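Local coordinates for protein purine nucleosidase, (IunH-1) (Sulfolobus solfataricus, PDB 3T8J) that is a member of the nucleosidase clan and binds a sodium ion, at residues Glu115-Ala120 with Lys143-Gly148; Phe180-Ile185 with Pro287-Val292. All coordinates share one frame; numbering follows the deposited sequence.

Interaction 1: Glu115-Ala120 with Lys143-Gly148; sequences ELEFLA and KVWVMG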
loop_
_atom_site.group_PDB
_atom_site.type_symbol
_atom_site.label_atom_id
_atom_site.label_comp_id
_atom_site.label_asym_id
_atom_site.label_seq_id
_atom_site.Cartn_x
_atom_site.Cartn_y
_atom_site.Cartn_z
ATOM N N GLU A 115 1.907 -21.169 -33.445
ATOM C CA GLU A 115 3.195 -21.845 -33.354
ATOM C C GLU A 115 4.278 -20.977 -32.698
ATOM O O GLU A 115 5.295 -21.503 -32.248
ATOM C CB GLU A 115 3.657 -22.286 -34.740
ATOM C CG GLU A 115 2.702 -23.255 -35.461
ATOM C CD GLU A 115 2.288 -24.455 -34.615
ATOM O OE1 GLU A 115 3.071 -24.907 -33.748
ATOM O OE2 GLU A 115 1.163 -24.964 -34.820
ATOM N N LEU A 116 4.054 -19.670 -32.613
ATOM C CA LEU A 116 5.105 -18.780 -32.092
ATOM C C LEU A 116 5.331 -19.015 -30.602
ATOM O O LEU A 116 4.375 -19.064 -29.820
ATOM C CB LEU A 116 4.768 -17.300 -32.330
ATOM C CG LEU A 116 5.902 -16.298 -32.098
ATOM C CD1 LEU A 116 7.077 -16.569 -33.033
ATOM C CD2 LEU A 116 5.350 -14.885 -32.254
ATOM N N GLU A 117 6.603 -19.107 -30.204
ATOM C CA GLU A 117 6.977 -19.206 -28.818
ATOM C C GLU A 117 7.769 -17.967 -28.436
ATOM O O GLU A 117 8.517 -17.427 -29.253
ATOM C CB GLU A 117 7.771 -20.486 -28.557
ATOM C CG GLU A 117 6.931 -21.754 -28.931
ATOM C CD GLU A 117 7.654 -23.060 -28.642
ATOM O OE1 GLU A 117 7.969 -23.307 -27.457
ATOM O OE2 GLU A 117 7.874 -23.865 -29.603
ATOM N N PHE A 118 7.593 -17.524 -27.206
ATOM C CA PHE A 118 8.224 -16.284 -26.722
ATOM C C PHE A 118 9.151 -16.602 -25.560
ATOM O O PHE A 118 8.709 -17.072 -24.515
ATOM C CB PHE A 118 7.139 -15.273 -26.291
ATOM C CG PHE A 118 7.623 -13.877 -26.108
ATOM C CD1 PHE A 118 7.490 -12.941 -27.127
ATOM C CD2 PHE A 118 8.171 -13.472 -24.901
ATOM C CE1 PHE A 118 7.954 -11.631 -26.958
ATOM C CE2 PHE A 118 8.640 -12.154 -24.723
ATOM C CZ PHE A 118 8.501 -11.233 -25.766
ATOM N N LEU A 119 10.454 -16.337 -25.741
ATOM C CA LEU A 119 11.444 -16.599 -24.699
ATOM C C LEU A 119 11.687 -15.281 -23.950
ATOM O O LEU A 119 12.425 -14.397 -24.413
ATOM C CB LEU A 119 12.707 -17.189 -25.328
ATOM C CG LEU A 119 13.849 -17.533 -24.385
ATOM C CD1 LEU A 119 13.447 -18.526 -23.289
ATOM C CD2 LEU A 119 15.053 -18.074 -25.178
ATOM N N ALA A 120 10.976 -15.160 -22.823
ATOM C CA ALA A 120 10.938 -13.976 -21.979
ATOM C C ALA A 120 11.984 -14.120 -20.886
ATOM O O ALA A 120 11.672 -14.476 -19.738
ATOM C CB ALA A 120 9.527 -13.806 -21.364
ATOM N N LYS A 143 3.333 -20.483 -26.495
ATOM C CA LYS A 143 4.010 -20.716 -25.242
ATOM C C LYS A 143 4.870 -19.497 -24.885
ATOM O O LYS A 143 5.488 -18.930 -25.772
ATOM C CB LYS A 143 4.910 -21.946 -25.372
ATOM C CG LYS A 143 5.503 -22.437 -24.104
ATOM C CD LYS A 143 4.451 -23.074 -23.200
ATOM C CE LYS A 143 5.070 -23.400 -21.885
ATOM N NZ LYS A 143 4.143 -24.225 -21.051
ATOM N N VAL A 144 4.852 -19.123 -23.605
ATOM C CA VAL A 144 5.777 -18.111 -23.040
ATOM C C VAL A 144 6.647 -18.827 -22.022
ATOM O O VAL A 144 6.148 -19.389 -21.033
ATOM C CB VAL A 144 5.023 -16.940 -22.415
ATOM C CG1 VAL A 144 6.005 -15.864 -21.932
ATOM C CG2 VAL A 144 4.048 -16.347 -23.446
ATOM N N TRP A 145 7.967 -18.748 -22.237
ATOM C CA TRP A 145 8.979 -19.305 -21.341
ATOM C C TRP A 145 9.601 -18.142 -20.569
ATOM O O TRP A 145 10.264 -17.312 -21.164
ATOM C CB TRP A 145 10.042 -20.036 -22.159
ATOM C CG TRP A 145 9.532 -21.147 -23.055
ATOM C CD1 TRP A 145 9.238 -21.073 -24.401
ATOM C CD2 TRP A 145 9.302 -22.511 -22.679
ATOM N NE1 TRP A 145 8.844 -22.305 -24.865
ATOM C CE2 TRP A 145 8.856 -23.200 -23.826
ATOM C CE3 TRP A 145 9.409 -23.214 -21.472
ATOM C CZ2 TRP A 145 8.536 -24.545 -23.793
ATOM C CZ3 TRP A 145 9.088 -24.560 -21.453
ATOM C CH2 TRP A 145 8.642 -25.203 -22.605
ATOM N N VAL A 146 9.312 -18.066 -19.285
ATOM C CA VAL A 146 9.684 -16.911 -18.453
ATOM C C VAL A 146 10.835 -17.268 -17.522
ATOM O O VAL A 146 10.742 -18.229 -16.747
ATOM C CB VAL A 146 8.491 -16.443 -17.598
ATOM C CG1 VAL A 146 8.913 -15.320 -16.621
ATOM C CG2 VAL A 146 7.334 -15.942 -18.473
ATOM N N MET A 147 11.931 -16.515 -17.616
ATOM C CA MET A 147 12.934 -16.536 -16.548
ATOM C C MET A 147 12.501 -15.402 -15.616
ATOM O O MET A 147 12.490 -14.214 -16.021
ATOM C CB MET A 147 14.352 -16.275 -17.049
ATOM C CG MET A 147 15.427 -16.538 -15.998
ATOM S SD MET A 147 15.510 -15.204 -14.754
ATOM C CE MET A 147 15.588 -16.165 -13.236
ATOM N N GLY A 148 12.095 -15.744 -14.399
ATOM C CA GLY A 148 11.671 -14.703 -13.478
ATOM C C GLY A 148 11.213 -15.240 -12.155
ATOM O O GLY A 148 10.839 -16.390 -12.045
#

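Interaction 2: Phe180-Ile185 with Pro287-Val292; sequences FDITMI and PNAEIV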
loop_
_atom_site.group_PDB
_atom_site.type_symbol
_atom_site.label_atom_id
_atom_site.label_comp_id
_atom_site.label_asym_id
_atom_site.label_seq_id
_atom_site.Cartn_x
_atom_site.Cartn_y
_atom_site.Cartn_z
ATOM N N PHE A 180 -1.800 -16.283 -20.979
ATOM C CA PHE A 180 -0.786 -16.994 -21.738
ATOM C C PHE A 180 -0.486 -18.360 -21.101
ATOM O O PHE A 180 -0.647 -18.536 -19.883
ATOM C CB PHE A 180 0.539 -16.203 -21.687
ATOM C CG PHE A 180 0.553 -14.890 -22.468
ATOM C CD1 PHE A 180 0.667 -14.901 -23.852
ATOM C CD2 PHE A 180 0.524 -13.658 -21.811
ATOM C CE1 PHE A 180 0.686 -13.720 -24.557
ATOM C CE2 PHE A 180 0.576 -12.470 -22.536
ATOM C CZ PHE A 180 0.659 -12.503 -23.896
ATOM N N ASP A 181 0.033 -19.292 -21.896
ATOM C CA ASP A 181 0.549 -20.576 -21.419
ATOM C C ASP A 181 1.989 -20.335 -20.969
ATOM O O ASP A 181 2.862 -20.255 -21.821
ATOM C CB ASP A 181 0.474 -21.611 -22.546
ATOM C CG ASP A 181 0.913 -23.003 -22.120
ATOM O OD1 ASP A 181 1.518 -23.141 -21.033
ATOM O OD2 ASP A 181 0.664 -23.988 -22.889
ATOM N N ILE A 182 2.192 -20.206 -19.663
ATOM C CA ILE A 182 3.476 -19.803 -19.062
ATOM C C ILE A 182 4.124 -20.959 -18.336
ATOM O O ILE A 182 3.471 -21.616 -17.502
ATOM C CB ILE A 182 3.263 -18.667 -18.040
ATOM C CG1 ILE A 182 2.832 -17.378 -18.734
ATOM C CG2 ILE A 182 4.549 -18.428 -17.201
ATOM C CD1 ILE A 182 2.331 -16.285 -17.764
ATOM N N THR A 183 5.415 -21.184 -18.616
ATOM C CA THR A 183 6.279 -22.001 -17.782
ATOM C C THR A 183 7.376 -21.054 -17.266
ATOM O O THR A 183 7.990 -20.361 -18.053
ATOM C CB THR A 183 6.865 -23.224 -18.529
ATOM O OG1 THR A 183 5.797 -24.152 -18.810
ATOM C CG2 THR A 183 7.915 -23.917 -17.671
ATOM N N MET A 184 7.540 -21.028 -15.945
ATOM C CA MET A 184 8.381 -20.039 -15.238
ATOM C C MET A 184 9.540 -20.746 -14.538
ATOM O O MET A 184 9.352 -21.727 -13.826
ATOM C CB MET A 184 7.490 -19.328 -14.209
ATOM C CG MET A 184 8.110 -18.421 -13.301
ATOM S SD MET A 184 6.767 -17.994 -12.114
ATOM C CE MET A 184 7.252 -16.392 -12.156
ATOM N N ILE A 185 10.746 -20.202 -14.725
ATOM C CA ILE A 185 11.972 -20.685 -14.112
ATOM C C ILE A 185 12.454 -19.604 -13.121
ATOM O O ILE A 185 12.920 -18.544 -13.544
ATOM C CB ILE A 185 13.065 -20.951 -15.189
ATOM C CG1 ILE A 185 12.767 -22.196 -16.068
ATOM C CG2 ILE A 185 14.425 -21.237 -14.552
ATOM C CD1 ILE A 185 11.453 -22.188 -16.874
ATOM N N PRO A 287 -4.694 -22.144 -11.257
ATOM C CA PRO A 287 -3.284 -21.850 -11.574
ATOM C C PRO A 287 -3.122 -20.979 -12.814
ATOM O O PRO A 287 -3.902 -21.058 -13.753
ATOM C CB PRO A 287 -2.679 -23.218 -11.832
ATOM C CG PRO A 287 -3.815 -24.130 -12.081
ATOM C CD PRO A 287 -4.975 -23.586 -11.310
ATOM N N ASN A 288 -2.068 -20.162 -12.821
ATOM C CA ASN A 288 -1.725 -19.340 -13.979
ATOM C C ASN A 288 -0.293 -19.560 -14.487
ATOM O O ASN A 288 0.108 -18.931 -15.471
ATOM C CB ASN A 288 -1.997 -17.841 -13.717
ATOM C CG ASN A 288 -1.179 -17.288 -12.595
ATOM O OD1 ASN A 288 -0.529 -18.043 -11.906
ATOM N ND2 ASN A 288 -1.211 -15.951 -12.396
ATOM N N ALA A 289 0.462 -20.465 -13.887
ATOM C CA ALA A 289 1.840 -20.720 -14.331
ATOM C C ALA A 289 2.314 -22.077 -13.905
ATOM O O ALA A 289 1.985 -22.537 -12.814
ATOM C CB ALA A 289 2.799 -19.649 -13.793
ATOM N N GLU A 290 3.089 -22.721 -14.767
ATOM C CA GLU A 290 3.775 -23.944 -14.425
ATOM C C GLU A 290 5.161 -23.539 -13.981
ATOM O O GLU A 290 5.892 -22.937 -14.766
ATOM C CB GLU A 290 3.867 -24.867 -15.612
ATOM C CG GLU A 290 4.515 -26.173 -15.320
ATOM C CD GLU A 290 4.573 -27.040 -16.567
ATOM O OE1 GLU A 290 5.206 -26.602 -17.572
ATOM O OE2 GLU A 290 3.989 -28.133 -16.523
ATOM N N ILE A 291 5.510 -23.874 -12.758
ATOM C CA ILE A 291 6.785 -23.440 -12.179
ATOM C C ILE A 291 7.762 -24.617 -12.130
ATOM O O ILE A 291 7.419 -25.709 -11.687
ATOM C CB ILE A 291 6.579 -22.860 -10.755
ATOM C CG1 ILE A 291 5.504 -21.766 -10.774
ATOM C CG2 ILE A 291 7.930 -22.418 -10.151
ATOM C CD1 ILE A 291 5.225 -21.107 -9.370
ATOM N N VAL A 292 9.003 -24.388 -12.583
ATOM C CA VAL A 292 10.060 -25.393 -12.511
ATOM C C VAL A 292 10.769 -25.282 -11.164
ATOM O O VAL A 292 11.270 -24.209 -10.807
ATOM C CB VAL A 292 11.073 -25.215 -13.661
ATOM C CG1 VAL A 292 12.276 -26.160 -13.499
ATOM C CG2 VAL A 292 10.363 -25.414 -15.020
HETATM O O HOH W 1 -1.272 -17.641 -17.391
HETATM O O HOH W 2 -0.069 -20.925 -17.794
#

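Interaction 1: Glu115-Ala120 with Lys143-Gly148
E117 and W145 meet through a single straight bond on one face of a parallel strand pair: indole NE1 of W145 donates a hydrogen bond to OE1 of E117 over 2.9 Å, at 167°. The oxygen lies in the ring plane and is approached on the anti side of the carboxylate, whose plane is turned 40° from the indole. CG of E117 is anti to its carbonyl carbon (chi1 -60°), and the extended chain lies side by side with W145. Outside the pair, R2 holds OE2 in a salt bridge. On the same face CD1 of L119 packs 3.9 Å from CB of W145. Between the strands run F118 N to K143 O (2.9 Å), W145 N to F118 O, A120 N to W145 O and M147 N to A120 O. The other face is apolar: CB of A120 sits 4.1 Å from CG1 of V144. Solvent reaches the contact at K143, which is partly exposed, whereas the residues further along are buried; its NZ forms a salt bridge with D181. Within the central sheet, strand 116-120 leads into I121 and S122 of the sodium site. Strand 3-8 flanks it, strand 182-185 flanks 141-147, and helix 237-246 covers L119 and W145.

Interaction 2: Phe180-Ile185 with Pro287-Val292
Two neighbouring parallel strands of the central sheet, 182-185 and 289-295, are joined here, with T183 and E290 side by side on one face. OG1 of T183 donates to OE1 of E290 over 2.8 Å, meeting the carboxylate on its anti side and 21° out of its plane. With CG anti to the backbone N (chi1 -178°), the extended chain of E290 runs alongside T183, pointing the same way, and brings OE1 to the hydroxyl. R254 pairs with the same OE1, and K143 bonds to OG1 of T183, so acid and hydroxyl lie between two basic groups, which would probably stabilise the carboxylate's negative charge. The backbones are stitched by E290 N to I182 O (3.0 Å, 179°), M184 N to E290 O (2.8 Å) and V292 N to M184 O. On the opposite face SD of M184 lies 4.2 Å from CG1 of I291. At the C-terminal end CG2 of V292 touches both CD1 of I185 and CG2 of T183, 3.9 Å from each. Toward the other end direct bonding gives way to solvent: one water donates to both F180 O and N288 O, at 2.7 Å from each, and a second accepts from I182 N. There N288 and A289 both face R257 on the antiparallel strand 251-261. The arrangement is a short, twisted parallel ladder that begins beside a classic beta bulge.

Interactions 1 and 2 show how one sheet can be assembled from chain segments of very different separation. Their centres are 10 Å apart, and they follow in series: interaction 1 closes across 22 residues before interaction 2 opens and spans 101. Strands 141-147 and 182-185 are neighbours, so the four strands run side by side in the order 116-120, 141-147, 182-185, 289-295, all parallel. V146 O probably accepts a hydrogen bond from I185 N, and CE of M147 packs on O of I185. Interaction 2 leads to the antiparallel strands 251-261 and 272-275. Segments distant in sequence thus build one continuous sheet, with the sodium site near the interaction 1 end.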